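Local coordinates for glycoside hydrolase family 16 protein (Akkermansia muciniphila, PDB 6T2N), which probably acts as an endo-beta-galactosidase, cutting within the O-glycan chains of mucin to start its breakdown in the human gut, at residues Gln83-Arg89 against Met128-Ser134; Val154-Ile160 against Gln288-Phe294; Ala259-Thr265 against Phe314-Leu320. One frame throughout, in Å; residues are numbered along the deposited sequence.

Contact 1 of 3, residues Gln83-Arg89 against Met128-Ser134; sequences QQTYTGR and MPYTSGS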
loop_
_atom_site.group_PDB
_atom_site.type_symbol
_atom_site.label_atom_id
_atom_site.label_comp_id
_atom_site.label_asym_id
_atom_site.label_seq_id
_atom_site.Cartn_x
_atom_site.Cartn_y
_atom_site.Cartn_z
ATOM N N GLN A 83 -12.426 -4.431 -11.032
ATOM C CA GLN A 83 -12.646 -4.709 -12.476
ATOM C C GLN A 83 -11.343 -5.144 -13.136
ATOM O O GLN A 83 -11.385 -5.351 -14.369
ATOM C CB GLN A 83 -13.101 -3.461 -13.222
ATOM C CG GLN A 83 -14.535 -3.034 -12.970
ATOM C CD GLN A 83 -14.724 -1.573 -13.303
ATOM O OE1 GLN A 83 -14.018 -0.713 -12.833
ATOM N NE2 GLN A 83 -15.674 -1.244 -14.129
ATOM N N GLN A 84 -10.225 -5.195 -12.404
ATOM C CA GLN A 84 -8.894 -5.479 -12.999
ATOM C C GLN A 84 -8.342 -6.830 -12.528
ATOM O O GLN A 84 -8.715 -7.268 -11.428
ATOM C CB GLN A 84 -7.890 -4.381 -12.665
ATOM C CG GLN A 84 -7.099 -4.658 -11.395
ATOM C CD GLN A 84 -7.884 -4.418 -10.125
ATOM O OE1 GLN A 84 -9.023 -3.916 -10.129
ATOM N NE2 GLN A 84 -7.249 -4.748 -9.008
ATOM N N THR A 85 -7.460 -7.419 -13.368
ATOM C CA THR A 85 -6.512 -8.538 -13.055
ATOM C C THR A 85 -5.079 -8.000 -13.152
ATOM O O THR A 85 -4.851 -7.052 -13.903
ATOM C CB THR A 85 -6.754 -9.760 -13.944
ATOM O OG1 THR A 85 -6.016 -10.837 -13.387
ATOM C CG2 THR A 85 -6.301 -9.558 -15.358
ATOM N N TYR A 86 -4.163 -8.558 -12.367
ATOM C CA TYR A 86 -2.821 -7.982 -12.091
ATOM C C TYR A 86 -1.742 -8.765 -12.854
ATOM O O TYR A 86 -1.748 -10.009 -12.755
ATOM C CB TYR A 86 -2.550 -8.035 -10.574
ATOM C CG TYR A 86 -3.130 -6.917 -9.739
ATOM C CD1 TYR A 86 -3.145 -5.610 -10.182
ATOM C CD2 TYR A 86 -3.546 -7.156 -8.449
ATOM C CE1 TYR A 86 -3.646 -4.589 -9.407
ATOM C CE2 TYR A 86 -4.058 -6.157 -7.657
ATOM C CZ TYR A 86 -4.118 -4.866 -8.138
ATOM O OH TYR A 86 -4.636 -3.866 -7.353
ATOM N N THR A 87 -0.797 -8.117 -13.548
ATOM C CA THR A 87 0.214 -8.895 -14.339
ATOM C C THR A 87 1.623 -8.330 -14.213
ATOM O O THR A 87 1.751 -7.136 -14.010
ATOM C CB THR A 87 -0.082 -8.990 -15.840
ATOM O OG1 THR A 87 0.551 -7.841 -16.415
ATOM C CG2 THR A 87 -1.559 -9.102 -16.176
ATOM N N GLY A 88 2.621 -9.190 -14.407
ATOM C CA GLY A 88 4.035 -8.842 -14.174
ATOM C C GLY A 88 4.670 -8.326 -15.444
ATOM O O GLY A 88 5.864 -7.980 -15.374
ATOM N N ARG A 89 3.860 -8.330 -16.526
ATOM C CA ARG A 89 4.107 -7.907 -17.930
ATOM C C ARG A 89 4.509 -6.448 -17.971
ATOM O O ARG A 89 3.925 -5.635 -17.294
ATOM C CB ARG A 89 2.811 -7.996 -18.745
ATOM C CG ARG A 89 2.269 -9.406 -18.979
ATOM C CD ARG A 89 0.964 -9.399 -19.741
ATOM N NE ARG A 89 0.055 -8.364 -19.279
ATOM C CZ ARG A 89 -0.762 -7.619 -20.034
ATOM N NH1 ARG A 89 -0.808 -7.752 -21.347
ATOM N NH2 ARG A 89 -1.544 -6.718 -19.458
ATOM N N MET A 128 -11.100 -10.756 -16.589
ATOM C CA MET A 128 -11.399 -9.389 -16.109
ATOM C C MET A 128 -11.294 -8.472 -17.313
ATOM O O MET A 128 -10.465 -8.758 -18.166
ATOM C CB MET A 128 -10.390 -8.986 -15.035
ATOM C CG MET A 128 -10.722 -9.557 -13.648
ATOM S SD MET A 128 -12.263 -8.889 -13.026
ATOM C CE MET A 128 -11.855 -8.745 -11.292
ATOM N N PRO A 129 -12.098 -7.386 -17.468
ATOM C CA PRO A 129 -11.733 -6.316 -18.407
ATOM C C PRO A 129 -10.530 -5.731 -17.662
ATOM O O PRO A 129 -10.355 -6.138 -16.512
ATOM C CB PRO A 129 -12.989 -5.436 -18.455
ATOM C CG PRO A 129 -13.645 -5.631 -17.109
ATOM C CD PRO A 129 -13.288 -7.036 -16.672
ATOM N N TYR A 130 -9.772 -4.765 -18.150
ATOM C CA TYR A 130 -8.774 -4.070 -17.200
ATOM C C TYR A 130 -7.685 -4.939 -16.486
ATOM O O TYR A 130 -7.913 -5.791 -15.662
ATOM C CB TYR A 130 -9.347 -3.328 -15.971
ATOM C CG TYR A 130 -10.178 -2.118 -16.343
ATOM C CD1 TYR A 130 -9.597 -0.932 -16.875
ATOM C CD2 TYR A 130 -11.540 -2.261 -16.433
ATOM C CE1 TYR A 130 -10.369 0.117 -17.409
ATOM C CE2 TYR A 130 -12.326 -1.229 -16.978
ATOM C CZ TYR A 130 -11.741 -0.039 -17.465
ATOM O OH TYR A 130 -12.603 0.899 -17.957
ATOM N N THR A 131 -6.429 -4.674 -16.970
ATOM C CA THR A 131 -5.151 -5.202 -16.439
ATOM C C THR A 131 -4.527 -4.018 -15.725
ATOM O O THR A 131 -4.840 -2.877 -16.093
ATOM C CB THR A 131 -4.301 -5.773 -17.582
ATOM O OG1 THR A 131 -4.176 -4.761 -18.573
ATOM C CG2 THR A 131 -4.933 -6.962 -18.264
ATOM N N SER A 132 -3.754 -4.265 -14.697
ATOM C CA SER A 132 -2.960 -3.192 -14.069
ATOM C C SER A 132 -1.761 -3.869 -13.421
ATOM O O SER A 132 -1.645 -5.129 -13.598
ATOM C CB SER A 132 -3.822 -2.375 -13.110
ATOM O OG SER A 132 -3.129 -1.210 -12.648
ATOM N N GLY A 133 -0.985 -3.097 -12.648
ATOM C CA GLY A 133 0.174 -3.616 -11.870
ATOM C C GLY A 133 0.076 -3.416 -10.354
ATOM O O GLY A 133 -0.483 -2.422 -9.892
ATOM N N SER A 134 0.686 -4.335 -9.629
ATOM C CA SER A 134 0.812 -4.339 -8.161
ATOM C C SER A 134 2.150 -5.004 -7.855
ATOM O O SER A 134 2.407 -6.128 -8.420
ATOM C CB SER A 134 -0.352 -5.063 -7.483
ATOM O OG SER A 134 -0.248 -4.994 -6.066
#
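This is a buried parallel strand pairing, in which Thr85 and Tyr86 lie beside Thr131 and Ser132. The short strand 85-86 runs along part of strand 127-136. Ser132 N donates to Thr85 O at 3.1 Å. Thr87 N donates to Ser132 O, also at 3.1 Å. A further bond from Thr85 N to Tyr130 O is less certain, because that carbonyl is crowded in the model.

The side chains divide between the two faces of the sheet. On one face, Tyr86 CG sits beside its own backbone N (chi1 -83°), and the ring meets Ser134. Ser134 CB stands over the ring centre, 3.6 Å from the Tyr86 centroid and 4° off the normal. This is a CH-pi contact. Ser134 OG turns to Glu73.

On the other face, Thr85 CG2 and Thr131 CG2 meet at 4.1 Å, and Phe109 touches both residues. Met128 approaches from the end of the pairing. Its chain bends at chi2 and chi3, which lays CE 3.5 Å from Gln84 O.

Before the bridged residues, Tyr130 CD2 packs 3.8 Å from Gln83 CB, while the tyrosine hydroxyl bonds to Pro284 O.

Arg89 brings charge to the Thr131 side. Its NE donates in the guanidinium plane to Thr87 OG1, at 3.0 Å and 164°. The edge of the same group brings NH2 to 3.4 Å from Thr131 OG1. Glu107 pairs with Arg89 and bonds to Thr131. Asn92 bonds to Thr87 OG1, to Arg89 NH2 and to Thr131 OG1. The Thr87 and Asn92 bonds and the Glu107 salt bridge probably limit the rotation of the guanidinium.

The parallel pairing is an exception in the sheet that holds it, where the other strand pairs are antiparallel, as expected for the beta-sandwich (jelly roll) of glycoside hydrolase family 16.

Contact 2 of 3, residues Val154-Ile160 against Gln288-Phe294; sequences VPKTKGI and QGYPVKF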
loop_
_atom_site.group_PDB
_atom_site.type_symbol
_atom_site.label_atom_id
_atom_site.label_comp_id
_atom_site.label_asym_id
_atom_site.label_seq_id
_atom_site.Cartn_x
_atom_site.Cartn_y
_atom_site.Cartn_z
ATOM N N VAL A 154 -0.182 10.528 -9.224
ATOM C CA VAL A 154 -1.324 9.574 -9.314
ATOM C C VAL A 154 -2.073 9.858 -10.600
ATOM O O VAL A 154 -2.144 11.005 -11.071
ATOM C CB VAL A 154 -2.303 9.582 -8.116
ATOM C CG1 VAL A 154 -1.656 9.031 -6.852
ATOM C CG2 VAL A 154 -2.983 10.926 -7.847
ATOM N N PRO A 155 -2.652 8.784 -11.184
ATOM C CA PRO A 155 -3.418 8.900 -12.422
ATOM C C PRO A 155 -4.686 9.658 -12.055
ATOM O O PRO A 155 -4.921 9.789 -10.915
ATOM C CB PRO A 155 -3.694 7.445 -12.787
ATOM C CG PRO A 155 -3.720 6.743 -11.433
ATOM C CD PRO A 155 -2.587 7.395 -10.680
ATOM N N LYS A 156 -5.457 10.109 -13.030
ATOM C CA LYS A 156 -6.807 10.680 -12.776
ATOM C C LYS A 156 -7.695 10.314 -13.970
ATOM O O LYS A 156 -7.458 10.867 -15.079
ATOM C CB LYS A 156 -6.737 12.194 -12.545
ATOM C CG LYS A 156 -8.073 12.911 -12.608
ATOM C CD LYS A 156 -8.000 14.391 -12.399
ATOM C CE LYS A 156 -9.314 14.931 -11.888
ATOM N NZ LYS A 156 -9.510 16.349 -12.258
ATOM N N THR A 157 -8.657 9.421 -13.710
ATOM C CA THR A 157 -9.727 8.941 -14.617
ATOM C C THR A 157 -10.777 8.210 -13.762
ATOM O O THR A 157 -10.496 7.874 -12.579
ATOM C CB THR A 157 -9.101 8.090 -15.730
ATOM O OG1 THR A 157 -9.916 8.089 -16.907
ATOM C CG2 THR A 157 -8.847 6.665 -15.297
ATOM N N LYS A 158 -11.962 7.977 -14.318
ATOM C CA LYS A 158 -13.081 7.233 -13.665
ATOM C C LYS A 158 -12.612 5.814 -13.318
ATOM O O LYS A 158 -12.196 5.063 -14.188
ATOM C CB LYS A 158 -14.312 7.235 -14.581
ATOM C CG LYS A 158 -15.666 7.023 -13.931
ATOM C CD LYS A 158 -16.793 7.633 -14.749
ATOM C CE LYS A 158 -18.175 7.360 -14.189
ATOM N NZ LYS A 158 -18.376 5.934 -13.823
ATOM N N GLY A 159 -12.616 5.496 -12.035
ATOM C CA GLY A 159 -12.565 4.119 -11.502
ATOM C C GLY A 159 -11.174 3.729 -11.041
ATOM O O GLY A 159 -11.051 2.674 -10.375
ATOM N N ILE A 160 -10.161 4.538 -11.373
ATOM C CA ILE A 160 -8.767 4.274 -10.926
ATOM C C ILE A 160 -8.688 4.392 -9.395
ATOM O O ILE A 160 -9.333 5.285 -8.794
ATOM C CB ILE A 160 -7.758 5.188 -11.656
ATOM C CG1 ILE A 160 -6.383 4.535 -11.633
ATOM C CG2 ILE A 160 -7.732 6.606 -11.126
ATOM C CD1 ILE A 160 -6.394 3.183 -12.308
ATOM N N GLN A 288 -12.971 4.026 -21.770
ATOM C CA GLN A 288 -12.680 5.466 -21.951
ATOM C C GLN A 288 -11.809 6.026 -20.816
ATOM O O GLN A 288 -12.175 5.902 -19.631
ATOM C CB GLN A 288 -13.937 6.316 -22.026
ATOM C CG GLN A 288 -13.603 7.686 -22.599
ATOM C CD GLN A 288 -14.807 8.554 -22.832
ATOM O OE1 GLN A 288 -15.879 8.323 -22.280
ATOM N NE2 GLN A 288 -14.625 9.584 -23.639
ATOM N N GLY A 289 -10.745 6.722 -21.196
ATOM C CA GLY A 289 -9.826 7.424 -20.298
ATOM C C GLY A 289 -8.548 6.638 -20.152
ATOM O O GLY A 289 -7.595 7.221 -19.605
ATOM N N TYR A 290 -8.541 5.363 -20.564
ATOM C CA TYR A 290 -7.426 4.400 -20.341
ATOM C C TYR A 290 -6.661 4.280 -21.650
ATOM O O TYR A 290 -7.267 4.379 -22.699
ATOM C CB TYR A 290 -7.963 3.061 -19.823
ATOM C CG TYR A 290 -8.523 3.139 -18.416
ATOM C CD1 TYR A 290 -9.758 3.719 -18.157
ATOM C CD2 TYR A 290 -7.831 2.624 -17.342
ATOM C CE1 TYR A 290 -10.267 3.830 -16.878
ATOM C CE2 TYR A 290 -8.314 2.748 -16.047
ATOM C CZ TYR A 290 -9.533 3.362 -15.804
ATOM O OH TYR A 290 -9.998 3.440 -14.514
ATOM N N PRO A 291 -5.330 4.059 -21.662
ATOM C CA PRO A 291 -4.555 3.704 -20.482
ATOM C C PRO A 291 -4.257 4.870 -19.537
ATOM O O PRO A 291 -4.441 6.016 -19.847
ATOM C CB PRO A 291 -3.214 3.203 -21.061
ATOM C CG PRO A 291 -3.515 2.960 -22.498
ATOM C CD PRO A 291 -4.464 4.090 -22.833
ATOM N N VAL A 292 -3.745 4.521 -18.377
ATOM C CA VAL A 292 -3.461 5.513 -17.323
ATOM C C VAL A 292 -2.257 4.931 -16.590
ATOM O O VAL A 292 -2.098 3.655 -16.675
ATOM C CB VAL A 292 -4.791 5.692 -16.580
ATOM C CG1 VAL A 292 -4.703 5.556 -15.083
ATOM C CG2 VAL A 292 -5.436 6.986 -17.000
ATOM N N LYS A 293 -1.413 5.815 -16.030
ATOM C CA LYS A 293 -0.160 5.455 -15.294
ATOM C C LYS A 293 -0.126 5.938 -13.818
ATOM O O LYS A 293 -0.561 7.040 -13.504
ATOM C CB LYS A 293 1.015 6.058 -16.060
ATOM C CG LYS A 293 1.256 5.504 -17.445
ATOM C CD LYS A 293 2.494 6.088 -18.125
ATOM C CE LYS A 293 2.480 5.875 -19.631
ATOM N NZ LYS A 293 3.730 6.351 -20.278
ATOM N N PHE A 294 0.490 5.160 -12.953
ATOM C CA PHE A 294 0.800 5.548 -11.553
ATOM C C PHE A 294 2.322 5.520 -11.497
ATOM O O PHE A 294 2.889 4.418 -11.836
ATOM C CB PHE A 294 0.133 4.592 -10.542
ATOM C CG PHE A 294 0.284 4.840 -9.062
ATOM C CD1 PHE A 294 0.466 6.101 -8.533
ATOM C CD2 PHE A 294 0.088 3.802 -8.169
ATOM C CE1 PHE A 294 0.504 6.320 -7.159
ATOM C CE2 PHE A 294 0.128 4.017 -6.800
ATOM C CZ PHE A 294 0.376 5.274 -6.303
#
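Tyr290 reaches across to the 157-160 turn and gives its hydroxyl to a backbone carbonyl. Tyr290 OH donates to Lys158 O at 2.8 Å. The hydroxyl comes in off the axis of the carbonyl (C=O...donor angle 136°) and is tilted 31° from its plane. Thr157 to Ile160 form a type II beta turn, and Gly159 takes the positive phi that suits glycine there. Thr157 CG2 approaches the ring obliquely, 3.4 Å from Tyr290 CZ.

The tightly packed part is apolar. Ile160 and Val292 reach toward each other tip to tip, with Ile160 CG1 4.0 Å from Val292 CG1. Pro155 crosses Val292 at about a right angle, although their closest carbons are modelled too near to be trusted. Pro155 CD also meets Phe294 CB at 3.9 Å. With CG anti to the backbone N (chi1 -178°), the Phe294 side chain lies alongside Val154, pointing the same way. Val154 CG1 meets the ring obliquely, 3.5 Å from Phe294 CE1. Pro162 of strand 160-168 packs on this end as well.

The other side is loose and faces solvent. Lys156 and Lys293 start away from the contact, and Lys293 pairs with Glu96 instead. Lys158 begins level with the contact, but its end leads away. Gln288 and Gly289 make little contact, the closest approach being Thr157 OG1 to Gly289 CA at 3.5 Å.

The loop carries the chain from strand 146-153 of one sheet to strand 160-168 of the other. Its packing beside strand 292-302 is that of a sheet-to-sheet connection at the margin of a beta-sandwich.

Contact 3 of 3, residues Ala259-Thr265 against Phe314-Leu320; sequences AGNPFRT and FDPETGL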
loop_
_atom_site.group_PDB
_atom_site.type_symbol
_atom_site.label_atom_id
_atom_site.label_comp_id
_atom_site.label_asym_id
_atom_site.label_seq_id
_atom_site.Cartn_x
_atom_site.Cartn_y
_atom_site.Cartn_z
ATOM N N ALA A 259 -2.864 -11.293 23.784
ATOM C CA ALA A 259 -2.777 -11.024 22.337
ATOM C C ALA A 259 -1.604 -10.049 22.029
ATOM O O ALA A 259 -0.534 -10.563 21.754
ATOM C CB ALA A 259 -4.148 -10.561 21.892
ATOM N N GLY A 260 -1.808 -8.716 22.061
ATOM C CA GLY A 260 -0.794 -7.639 22.084
ATOM C C GLY A 260 -0.519 -7.004 20.721
ATOM O O GLY A 260 0.400 -7.462 20.033
ATOM N N ASN A 261 -1.235 -5.942 20.355
ATOM C CA ASN A 261 -0.799 -4.878 19.393
ATOM C C ASN A 261 -0.318 -5.377 18.026
ATOM O O ASN A 261 0.840 -5.751 17.856
ATOM C CB ASN A 261 0.293 -3.971 19.955
ATOM C CG ASN A 261 -0.124 -2.534 19.778
ATOM O OD1 ASN A 261 -0.418 -1.837 20.769
ATOM N ND2 ASN A 261 -0.297 -2.154 18.528
ATOM N N PRO A 262 -1.147 -5.247 16.962
ATOM C CA PRO A 262 -0.717 -5.597 15.621
ATOM C C PRO A 262 0.281 -4.604 14.997
ATOM O O PRO A 262 0.918 -4.967 13.979
ATOM C CB PRO A 262 -2.062 -5.565 14.901
ATOM C CG PRO A 262 -2.777 -4.430 15.523
ATOM C CD PRO A 262 -2.512 -4.702 16.974
ATOM N N PHE A 263 0.415 -3.404 15.564
ATOM C CA PHE A 263 1.259 -2.319 14.996
ATOM C C PHE A 263 2.689 -2.336 15.553
ATOM O O PHE A 263 3.463 -1.409 15.248
ATOM C CB PHE A 263 0.558 -0.976 15.204
ATOM C CG PHE A 263 -0.662 -0.847 14.333
ATOM C CD1 PHE A 263 -0.552 -1.045 12.953
ATOM C CD2 PHE A 263 -1.895 -0.513 14.869
ATOM C CE1 PHE A 263 -1.645 -0.924 12.128
ATOM C CE2 PHE A 263 -2.997 -0.404 14.043
ATOM C CZ PHE A 263 -2.863 -0.617 12.675
ATOM N N ARG A 264 3.042 -3.348 16.348
ATOM C CA ARG A 264 4.448 -3.571 16.802
ATOM C C ARG A 264 4.903 -4.918 16.221
ATOM O O ARG A 264 5.614 -5.662 16.872
ATOM C CB ARG A 264 4.555 -3.522 18.337
ATOM C CG ARG A 264 3.921 -2.296 18.998
ATOM C CD ARG A 264 4.088 -2.247 20.531
ATOM N NE ARG A 264 3.859 -0.908 21.138
ATOM C CZ ARG A 264 3.072 -0.641 22.196
ATOM N NH1 ARG A 264 2.441 -1.625 22.829
ATOM N NH2 ARG A 264 2.893 0.623 22.601
ATOM N N THR A 265 4.449 -5.239 15.030
ATOM C CA THR A 265 4.939 -6.396 14.260
ATOM C C THR A 265 5.424 -5.815 12.952
ATOM O O THR A 265 5.135 -4.654 12.669
ATOM C CB THR A 265 3.860 -7.482 14.147
ATOM O OG1 THR A 265 2.726 -7.093 13.357
ATOM C CG2 THR A 265 3.400 -7.867 15.537
ATOM N N PHE A 314 10.406 -6.666 20.749
ATOM C CA PHE A 314 9.003 -7.140 20.647
ATOM C C PHE A 314 8.893 -8.446 19.879
ATOM O O PHE A 314 9.435 -8.500 18.773
ATOM C CB PHE A 314 8.140 -6.151 19.879
ATOM C CG PHE A 314 7.938 -4.861 20.603
ATOM C CD1 PHE A 314 7.070 -4.797 21.675
ATOM C CD2 PHE A 314 8.645 -3.739 20.251
ATOM C CE1 PHE A 314 6.908 -3.620 22.391
ATOM C CE2 PHE A 314 8.459 -2.556 20.935
ATOM C CZ PHE A 314 7.599 -2.491 22.011
ATOM N N ASP A 315 8.137 -9.409 20.404
ATOM C CA ASP A 315 7.864 -10.699 19.720
ATOM C C ASP A 315 7.209 -10.324 18.389
ATOM O O ASP A 315 6.081 -9.837 18.367
ATOM C CB ASP A 315 7.048 -11.647 20.615
ATOM C CG ASP A 315 6.503 -12.903 19.934
ATOM O OD1 ASP A 315 6.857 -13.159 18.717
ATOM O OD2 ASP A 315 5.702 -13.619 20.605
ATOM N N PRO A 316 7.885 -10.437 17.227
ATOM C CA PRO A 316 7.268 -9.956 16.002
ATOM C C PRO A 316 5.964 -10.726 15.721
ATOM O O PRO A 316 5.121 -10.157 15.085
ATOM C CB PRO A 316 8.373 -10.097 14.935
ATOM C CG PRO A 316 9.336 -11.124 15.508
ATOM C CD PRO A 316 9.238 -10.973 17.013
ATOM N N GLU A 317 5.773 -11.952 16.223
ATOM C CA GLU A 317 4.564 -12.757 15.861
ATOM C C GLU A 317 3.313 -12.159 16.571
ATOM O O GLU A 317 2.158 -12.492 16.133
ATOM C CB GLU A 317 4.887 -14.244 16.093
ATOM C CG GLU A 317 4.019 -15.275 15.352
ATOM C CD GLU A 317 3.819 -16.571 16.167
ATOM O OE1 GLU A 317 2.768 -16.692 16.903
ATOM O OE2 GLU A 317 4.735 -17.464 16.134
ATOM N N THR A 318 3.485 -11.252 17.561
ATOM C CA THR A 318 2.400 -10.810 18.505
ATOM C C THR A 318 2.452 -9.320 18.893
ATOM O O THR A 318 1.396 -8.813 19.274
ATOM C CB THR A 318 2.401 -11.555 19.849
ATOM O OG1 THR A 318 3.524 -11.093 20.608
ATOM C CG2 THR A 318 2.440 -13.062 19.724
ATOM N N GLY A 319 3.610 -8.657 18.906
ATOM C CA GLY A 319 3.707 -7.240 19.303
ATOM C C GLY A 319 3.840 -7.031 20.803
ATOM O O GLY A 319 3.992 -5.867 21.188
ATOM N N LEU A 320 3.834 -8.071 21.647
ATOM C CA LEU A 320 4.085 -7.931 23.126
ATOM C C LEU A 320 5.558 -7.614 23.413
ATOM O O LEU A 320 6.447 -8.023 22.660
ATOM C CB LEU A 320 3.720 -9.235 23.842
ATOM C CG LEU A 320 2.266 -9.668 23.707
ATOM C CD1 LEU A 320 2.084 -11.135 24.103
ATOM C CD2 LEU A 320 1.371 -8.741 24.518
#
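Arg264 lays the aliphatic part of its side chain over one face of the Phe314 ring. CD does the touching, as a CH-pi contact 4.0 Å from the Phe314 centroid and 27° off the ring normal. An extended run from CG to NE carries the guanidinium beyond the ring. Its plane is only 10° from that of the ring, yet it is displaced, with Arg264 NE 4.2 Å from Phe314 CZ. The charged end is held further on, where Arg264 NH2 bonds to Lys233 O.

Gly319 packs against the 259-265 loop. Its CA points a hydrogen at Asn261 O, 3.5 Å away and nearly straight at 171°. Arg264 O receives a similar CA-H...O contact from Gly319. The backbone has a positive phi here, which suits glycine.

Thr265 faces the same turn with its methyl group. Thr265 CG2 is 3.5 Å from Gly319 N. Its hydroxyl turns back to its own loop, bonding to Pro262 O at 2.9 Å from above the carbonyl plane, and it also pairs with Asn170. At the end of the segment, Leu320 CD2 rests 3.4 Å from Gly260 CA. The carbonyls of Gly260 and Thr318 are modelled too close together, so their positions are doubtful.

The 314-320 segment is held by bonds of its own. Asp315 OD1 accepts from Glu317 N in an Asx turn, and Thr318 OG1 accepts from Leu320 N in an ST turn. Asp315 O takes two backbone bonds, from Thr318 N and Gly319 N.

This C-terminal segment follows helix 305-311 and packs on the loop between strands 243-249 and 267-275. Phe263 O of that loop bonds to Trp231 of strand 225-231, and Glu317 pairs through its backbone with Lys171.

Overall arrangement
From the N terminus, contact 1 comes first and closes a loop of 38 residues by pairing strand 85-86 with strand 127-136. It is complete before contact 2 opens at 154. Contacts 2 and 3 cross: 259-265 falls between the two segments of contact 2, and 314-320 follows them. Contact 2 closes 127 residues and ties an intersheet loop to strand 292-302; contact 3 closes 48 and ties the C-terminal tail to the loop before strand 267-275. Contacts 1 and 2 are neighbours, joined by edge-to-face packing of Tyr130 on Tyr290. Contact 3 lies on the opposite side of the chain's centre, its centre about 34 Å from that of contact 1.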